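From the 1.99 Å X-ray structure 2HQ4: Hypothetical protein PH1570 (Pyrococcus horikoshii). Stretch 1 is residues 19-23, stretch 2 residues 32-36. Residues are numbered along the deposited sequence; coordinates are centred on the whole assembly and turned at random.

Stretch 1 (19-23) FENGF
Stretch 2, residues 32-36: VKFYG

Residues 32-36 form an extended strand that runs antiparallel to residues 19-23 of the same chain, with end-to-end directions 149° apart and 345 Å² of surface buried between them. Within the first stretch F19 N donates to G22 O (2.8 Å), and the chain is in a strand at G22 and F23, which continues later in the chain. In the register, F23 faces V32 as a hydrogen-bonded pair (CA-CA 5.7 Å) and G22 faces K33 as a non-hydrogen-bonded pair (CA-CA 4.0 Å).

V32 (phi/psi -147/140) closes the hydrogen-bonded ring with F23 (-149/153): V32 N donates to F23 O at 3.1 Å and 165°, and F23 N to V32 O at 3.0 Å and 146°. Both side chains lie on the same face of the sheet. With chi1 of V32 at 56° (p), CG1 sits over one face of the F23 ring, 3.8 Å from its centroid and 27° off the normal; the nearest pair is F23 CE1 to V32 CG1, 3.4 Å. F23 adopts chi1 73° (p) and chi2 -101°, which brings the end of its ring nearer to stretch 2. The branched valine and the flat phenylalanine thus make a compact apolar contact, and both residues are buried.

K33 (-133/155) sends its CB to the other face, the one to which a CB on G22 would also point. G22 is nearly fully extended (179/-177), and its CA comes within 3.0 Å of V32 O. An ideal CB there would lie 2.4 Å from V32 O and 2.9 Å from K33 CG, so the absence of a side chain permits the close approach. The lysine chain, m, t, m, t from chi1 to chi4, leads away from stretch 1, and its NZ is hydrogen-bonded elsewhere in the structure. K33 CA also makes a CA-H...O contact with N21 O at 3.1 Å.

F34 (-129/153) is clasped by N21 through two hydrogen bonds. F34 N donates to N21 O (2.9 Å, 152°), while the side-chain amide N21 ND2 donates to F34 O (3.0 Å, 156°). N21 is at -130/35 with chi1 70° (p) and chi2 -39°; its CA-to-CB bond points sideways, but the end of the side chain comes nearer to stretch 2, and it has 103 Å² covered, the largest share of any residue here. Asparagine suits this position because its short side chain supplies an amide donor to a strand carbonyl. The buried F34 ring, at chi1 72° (p) and chi2 -93°, receives N21 CB over one face, 4.2 Å from the centroid and 19° off the normal.

Y35 (-135/150) has chi1 -63° (m) and chi2 -84°, and its ring approaches the same amide obliquely, with CE1 3.4 Å from N21 ND2. G36 (98/-135) makes no contact with stretch 1; at these backbone angles a CB would be jammed against the preceding carbonyl O, which accounts for glycine at this exposed position.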

# COMPACT_ATOMS: atom_id res chain seq x y z
N PHE A 19 5.98 10.88 0.67
CA PHE A 19 6.08 11.42 -0.69
C PHE A 19 4.67 11.54 -1.25
O PHE A 19 3.71 11.15 -0.57
CB PHE A 19 6.96 10.48 -1.53
CG PHE A 19 8.36 10.41 -1.05
CD1 PHE A 19 8.76 9.45 -0.13
CD2 PHE A 19 9.29 11.36 -1.48
CE1 PHE A 19 10.05 9.40 0.30
CE2 PHE A 19 10.58 11.33 -1.02
CZ PHE A 19 10.98 10.34 -0.13
N GLU A 20 4.50 12.04 -2.48
CA GLU A 20 3.14 12.28 -2.97
C GLU A 20 2.32 10.98 -3.01
O GLU A 20 1.09 10.94 -2.73
CB GLU A 20 3.15 12.83 -4.42
CG GLU A 20 3.40 14.26 -4.60
CD GLU A 20 2.52 15.15 -3.74
OE1 GLU A 20 1.28 15.11 -3.83
OE2 GLU A 20 3.12 15.92 -2.99
N ASN A 21 2.99 9.91 -3.42
CA ASN A 21 2.28 8.63 -3.61
C ASN A 21 3.01 7.50 -2.90
O ASN A 21 3.00 6.35 -3.38
CB ASN A 21 2.12 8.28 -5.12
CG ASN A 21 3.46 7.90 -5.77
OD1 ASN A 21 4.51 8.49 -5.48
ND2 ASN A 21 3.42 6.91 -6.63
N GLY A 22 3.63 7.79 -1.76
CA GLY A 22 4.33 6.70 -1.04
C GLY A 22 5.02 7.14 0.23
O GLY A 22 4.95 8.32 0.62
N PHE A 23 5.70 6.20 0.88
CA PHE A 23 6.59 6.57 1.98
C PHE A 23 7.78 5.61 2.06
O PHE A 23 7.69 4.47 1.61
CB PHE A 23 5.81 6.72 3.33
CG PHE A 23 5.35 5.40 3.96
CD1 PHE A 23 4.04 4.98 3.84
CD2 PHE A 23 6.25 4.64 4.74
CE1 PHE A 23 3.60 3.75 4.45
CE2 PHE A 23 5.86 3.44 5.31
CZ PHE A 23 4.54 3.00 5.18
N VAL A 32 6.86 1.80 0.26
CA VAL A 32 5.65 1.51 -0.50
C VAL A 32 5.29 2.73 -1.38
O VAL A 32 5.46 3.88 -0.95
CB VAL A 32 4.45 1.07 0.42
CG1 VAL A 32 4.12 2.12 1.53
CG2 VAL A 32 3.17 0.67 -0.44
N LYS A 33 4.87 2.47 -2.61
CA LYS A 33 4.30 3.51 -3.48
C LYS A 33 3.02 2.94 -4.07
O LYS A 33 2.86 1.72 -4.16
CB LYS A 33 5.30 3.86 -4.60
CG LYS A 33 6.56 4.65 -4.16
CD LYS A 33 7.60 4.92 -5.29
CE LYS A 33 8.03 3.67 -6.04
NZ LYS A 33 9.11 3.88 -7.14
N PHE A 34 2.08 3.79 -4.46
CA PHE A 34 0.82 3.30 -5.04
C PHE A 34 0.55 4.02 -6.33
O PHE A 34 1.05 5.14 -6.55
CB PHE A 34 -0.37 3.47 -4.06
CG PHE A 34 -0.81 4.88 -3.89
CD1 PHE A 34 -0.30 5.65 -2.85
CD2 PHE A 34 -1.77 5.45 -4.77
CE1 PHE A 34 -0.70 6.99 -2.66
CE2 PHE A 34 -2.15 6.80 -4.61
CZ PHE A 34 -1.63 7.56 -3.54
N TYR A 35 -0.19 3.33 -7.21
CA TYR A 35 -0.54 3.83 -8.57
C TYR A 35 -2.01 3.55 -8.77
O TYR A 35 -2.54 2.63 -8.19
CB TYR A 35 0.35 3.13 -9.64
CG TYR A 35 1.78 3.52 -9.35
CD1 TYR A 35 2.29 4.72 -9.84
CD2 TYR A 35 2.58 2.74 -8.50
CE1 TYR A 35 3.57 5.15 -9.50
CE2 TYR A 35 3.86 3.18 -8.14
CZ TYR A 35 4.35 4.35 -8.68
OH TYR A 35 5.61 4.78 -8.35
N GLY A 36 -2.71 4.36 -9.56
CA GLY A 36 -4.10 4.07 -9.82
C GLY A 36 -4.96 4.91 -8.91
O GLY A 36 -4.68 6.11 -8.73